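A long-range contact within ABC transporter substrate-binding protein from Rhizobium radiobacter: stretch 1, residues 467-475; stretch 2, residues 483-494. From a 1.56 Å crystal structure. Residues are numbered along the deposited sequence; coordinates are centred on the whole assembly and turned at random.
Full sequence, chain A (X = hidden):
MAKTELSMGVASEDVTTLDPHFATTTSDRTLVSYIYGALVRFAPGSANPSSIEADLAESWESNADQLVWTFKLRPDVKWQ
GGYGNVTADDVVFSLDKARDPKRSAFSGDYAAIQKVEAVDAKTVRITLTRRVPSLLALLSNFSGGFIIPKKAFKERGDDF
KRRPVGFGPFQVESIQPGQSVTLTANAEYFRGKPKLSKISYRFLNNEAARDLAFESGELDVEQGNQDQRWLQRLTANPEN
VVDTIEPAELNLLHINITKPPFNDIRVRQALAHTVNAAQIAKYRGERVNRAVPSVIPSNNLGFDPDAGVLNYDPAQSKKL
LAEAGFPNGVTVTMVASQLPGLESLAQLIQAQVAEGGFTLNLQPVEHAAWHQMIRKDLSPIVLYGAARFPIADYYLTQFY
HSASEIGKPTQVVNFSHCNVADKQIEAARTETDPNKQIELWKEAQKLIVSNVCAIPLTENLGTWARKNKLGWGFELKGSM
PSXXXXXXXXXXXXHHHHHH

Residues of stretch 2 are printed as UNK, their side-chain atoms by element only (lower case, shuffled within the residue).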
# COMPACT_ATOMS: atom_id res chain seq x y z
N LYS A 467 17.93 -16.25 1.53
CA LYS A 467 18.80 -17.35 1.89
C LYS A 467 18.70 -17.51 3.41
O LYS A 467 18.53 -16.50 4.10
CB LYS A 467 20.24 -17.03 1.44
CG LYS A 467 20.42 -16.97 -0.10
CD LYS A 467 20.29 -18.35 -0.75
CE LYS A 467 20.21 -18.26 -2.25
NZ LYS A 467 19.92 -19.59 -2.85
N ASN A 468 18.77 -18.76 3.95
CA ASN A 468 18.63 -18.92 5.40
C ASN A 468 19.82 -18.35 6.21
O ASN A 468 19.75 -18.33 7.44
CB ASN A 468 18.33 -20.38 5.81
CG ASN A 468 19.42 -21.37 5.51
OD1 ASN A 468 20.48 -21.05 4.95
ND2 ASN A 468 19.17 -22.61 5.88
N LYS A 469 20.88 -17.85 5.53
CA LYS A 469 22.01 -17.19 6.19
C LYS A 469 21.58 -15.78 6.64
O LYS A 469 22.29 -15.15 7.41
CB LYS A 469 23.23 -17.12 5.25
CG LYS A 469 23.05 -16.28 3.98
CD LYS A 469 24.33 -16.27 3.15
CE LYS A 469 24.08 -15.88 1.71
NZ LYS A 469 25.20 -16.32 0.83
N LEU A 470 20.46 -15.26 6.10
CA LEU A 470 20.02 -13.91 6.47
C LEU A 470 19.03 -14.02 7.62
O LEU A 470 18.13 -14.85 7.55
CB LEU A 470 19.34 -13.25 5.25
CG LEU A 470 18.69 -11.85 5.49
CD1 LEU A 470 19.72 -10.82 5.96
CD2 LEU A 470 18.04 -11.35 4.24
N GLY A 471 19.22 -13.23 8.67
CA GLY A 471 18.31 -13.17 9.80
C GLY A 471 17.67 -11.80 9.89
O GLY A 471 18.38 -10.78 9.79
N TRP A 472 16.33 -11.73 10.03
CA TRP A 472 15.69 -10.42 10.12
C TRP A 472 15.90 -9.75 11.48
O TRP A 472 15.88 -8.52 11.57
CB TRP A 472 14.17 -10.52 9.88
CG TRP A 472 13.77 -11.09 8.55
CD1 TRP A 472 12.95 -12.16 8.34
CD2 TRP A 472 14.09 -10.56 7.25
NE1 TRP A 472 12.77 -12.36 6.99
CE2 TRP A 472 13.44 -11.39 6.30
CE3 TRP A 472 14.85 -9.47 6.80
CZ2 TRP A 472 13.56 -11.17 4.92
CZ3 TRP A 472 14.99 -9.27 5.43
CH2 TRP A 472 14.35 -10.12 4.51
N GLY A 473 16.08 -10.56 12.53
CA GLY A 473 16.20 -10.07 13.90
C GLY A 473 14.87 -10.14 14.64
O GLY A 473 14.77 -9.80 15.83
N PHE A 474 13.84 -10.61 13.95
CA PHE A 474 12.48 -10.72 14.49
C PHE A 474 11.68 -11.60 13.52
O PHE A 474 12.14 -11.89 12.42
CB PHE A 474 11.81 -9.32 14.57
CG PHE A 474 11.99 -8.47 13.33
CD1 PHE A 474 11.16 -8.63 12.23
CD2 PHE A 474 13.03 -7.54 13.25
CE1 PHE A 474 11.36 -7.86 11.06
CE2 PHE A 474 13.23 -6.79 12.09
CZ PHE A 474 12.39 -6.96 11.01
N GLU A 475 10.48 -11.97 13.90
CA GLU A 475 9.63 -12.77 13.03
C GLU A 475 8.96 -11.83 12.02
O GLU A 475 8.27 -10.87 12.41
CB GLU A 475 8.59 -13.50 13.87
CG GLU A 475 7.57 -14.25 13.04
CD GLU A 475 6.36 -14.70 13.83
OE1 GLU A 475 6.00 -14.04 14.84
OE2 GLU A 475 5.76 -15.72 13.44
N UNK A 483 6.22 -5.94 2.34
CA UNK A 483 7.59 -6.19 1.90
C UNK A 483 8.49 -6.31 3.11
O UNK A 483 8.16 -5.78 4.18
c UNK A 483 8.07 -5.05 1.02
N UNK A 484 9.65 -6.97 2.98
CA UNK A 484 10.56 -7.08 4.14
C UNK A 484 10.96 -5.72 4.71
O UNK A 484 11.11 -4.74 3.99
c UNK A 484 10.21 -7.64 1.79
c UNK A 484 11.29 -8.52 2.36
c UNK A 484 11.80 -7.76 3.55
N UNK A 485 11.16 -5.70 6.03
CA UNK A 485 11.62 -4.53 6.74
C UNK A 485 13.06 -4.82 7.15
O UNK A 485 13.32 -5.75 7.93
c UNK A 485 10.76 -4.23 7.99
c UNK A 485 10.52 -3.00 10.16
c UNK A 485 10.84 -1.70 8.04
c UNK A 485 11.17 -2.99 8.79
N UNK A 486 13.99 -4.03 6.61
CA UNK A 486 15.41 -4.14 6.95
C UNK A 486 15.66 -3.05 7.99
O UNK A 486 15.28 -1.89 7.80
c UNK A 486 17.80 -4.12 6.12
c UNK A 486 16.33 -4.03 5.71
c UNK A 486 16.51 -4.94 3.36
c UNK A 486 15.96 -5.15 4.70
N UNK A 487 16.24 -3.45 9.13
CA UNK A 487 16.47 -2.53 10.23
C UNK A 487 17.92 -2.63 10.68
O UNK A 487 18.74 -3.34 10.07
c UNK A 487 14.06 -3.00 11.09
o UNK A 487 16.03 -4.06 12.06
c UNK A 487 15.56 -2.87 11.45
N UNK A 488 18.24 -1.95 11.80
CA UNK A 488 19.58 -2.03 12.40
C UNK A 488 19.84 -3.46 12.96
O UNK A 488 20.97 -3.79 13.29
c UNK A 488 19.07 -1.24 14.84
c UNK A 488 19.75 -0.95 13.50
c UNK A 488 17.56 -1.08 14.90
o UNK A 488 17.00 -1.27 16.00
o UNK A 488 16.94 -0.75 13.87
N UNK A 489 18.77 -4.27 13.11
CA UNK A 489 18.88 -5.63 13.67
C UNK A 489 19.20 -6.70 12.60
O UNK A 489 19.62 -7.79 12.95
c UNK A 489 15.43 -5.15 15.39
c UNK A 489 17.56 -6.03 14.37
c UNK A 489 16.96 -5.03 15.35
o UNK A 489 14.88 -5.89 16.21
n UNK A 489 14.71 -4.45 14.49
N UNK A 490 18.91 -6.41 11.33
CA UNK A 490 19.11 -7.37 10.23
C UNK A 490 20.58 -7.80 10.16
O UNK A 490 21.48 -6.96 10.24
o UNK A 490 17.41 -6.13 9.12
c UNK A 490 18.60 -7.80 7.79
c UNK A 490 18.68 -6.76 8.91
N UNK A 491 20.82 -9.09 10.00
CA UNK A 491 22.20 -9.58 10.03
C UNK A 491 22.39 -10.83 9.16
O UNK A 491 21.42 -11.50 8.82
c UNK A 491 22.57 -9.91 11.50
c UNK A 491 19.75 -11.96 13.06
c UNK A 491 20.51 -10.89 12.60
c UNK A 491 21.54 -13.45 12.49
c UNK A 491 22.29 -12.37 12.02
o UNK A 491 19.49 -14.28 13.48
c UNK A 491 20.27 -13.24 13.01
c UNK A 491 21.78 -11.07 12.06
N UNK A 492 23.67 -11.19 8.91
CA UNK A 492 24.04 -12.41 8.22
C UNK A 492 24.73 -13.35 9.23
O UNK A 492 25.42 -12.89 10.14
c UNK A 492 24.38 -10.23 5.53
c UNK A 492 22.98 -10.56 3.60
c UNK A 492 22.86 -11.89 3.92
c UNK A 492 24.30 -11.58 5.85
c UNK A 492 23.54 -12.41 5.03
c UNK A 492 25.00 -12.13 7.05
c UNK A 492 23.73 -9.73 4.39
N UNK A 493 24.51 -14.65 9.06
CA UNK A 493 25.05 -15.71 9.92
C UNK A 493 26.30 -16.33 9.30
O UNK A 493 26.40 -16.48 8.08
c UNK A 493 21.55 -17.27 10.23
c UNK A 493 20.21 -16.70 10.62
c UNK A 493 22.68 -16.38 10.68
n UNK A 493 19.10 -17.53 10.13
c UNK A 493 24.00 -16.82 10.07
N UNK A 494 27.22 -16.78 10.16
CA UNK A 494 28.42 -17.52 9.73
C UNK A 494 28.11 -19.01 9.61
O UNK A 494 28.43 -19.62 8.59
o UNK A 494 30.72 -15.82 9.20
o UNK A 494 30.80 -15.35 11.34
c UNK A 494 29.60 -17.30 10.70
c UNK A 494 30.42 -16.06 10.39
O HOH W 1 15.17 -7.29 9.30
O HOH W 2 16.71 -8.23 17.23

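Position 483 carries a single side-chain carbon, out of contact with stretch 1, and is Ala483. At 484 three carbons close a ring onto the backbone N, and CB lies 3.6 Å from CH2 of Trp472, an apolar contact at the far end of the indole; this is Pro484.

Position 485 has four carbons forked at the second, and its backbone makes the closer approach: its O sits 3.4 Å from CZ of Phe474, at the edge of that ring. The fork is the pattern of leucine, and the CA-to-CB bond of Leu485 points sideways. Four carbons also occur at 486, but here the fork is at the first and one arm, two carbons long, approaches the Trp472 ring, hence Ile486. Although its CA-to-CB bond points away, its CG1 remains 4.3 Å from CZ3 of Trp472.

One carbon bearing an oxygen and a carbon, with the oxygen near the plane of the Phe474 ring at its edge, identifies 487 as Thr487, whose OG1 lies 3.9 Å from CE2 of Phe474. Position 488 has three carbons, the third carrying two oxygens, and makes no contact with stretch 1; this carboxylate is Glu488. Position 489 is equally long but ends in one oxygen and one nitrogen, an amide whose nitrogen approaches the Phe474 ring, and is therefore Gln489. Both its N and its NE2 donate to OG1 of Thr487, at 2.9 and 2.8 Å, which ties the side chain back over the turn and leaves NE2 3.7 Å from CE2 of Phe474.

The side chain at 490 again has one carbon carrying an oxygen and a carbon, the latter packed against Leu470. In Thr490, OG1 accepts a hydrogen bond from N of Thr487 (2.9 Å), bracing the type I turn between these residues, while CG2 packs 3.7 Å from CD1 of Leu470.

Position 491 shows one carbon and a six-carbon ring bearing an oxygen, and the ring covers Gly471, with CA of Gly471 4.0 Å from the ring centroid: Tyr491. An ideal CB on that glycine would lie 2.3 Å from CZ of Tyr491, so this packing depends on the absent side chain. A similar ring without oxygen, with CD1 of Leu470 over its face, 4.1 Å from the centroid, makes 492 Phe492. Four carbons in a row ending in a nitrogen that reaches O of Asn468 give Lys493, whose NZ donates to O of Asn468 at 2.9 Å. Two carbons, the second with two oxygens, poorly ordered and out of contact, mark 494 as Asp494.

The contact is built on a short antiparallel pairing. N of Gly471 donates to O of Tyr491 (2.8 Å), N of Tyr491 returns a bond to O of Gly471 (3.0 Å), and N of Lys493 extends the ladder to O of Lys469 (2.8 Å). Leu470 and Phe492 pack on one face of the sheet, whereas the Tyr491 ring covers Gly471 on the other. Beyond the strands, Trp472 and Phe474 reach back to the earlier part of stretch 2, and a water donates to O of Trp472 (2.7 Å) and O of Leu485 (2.8 Å), bridging backbones that do not bond directly.

Stretch 2 (483-494) APLITEQTYFKD
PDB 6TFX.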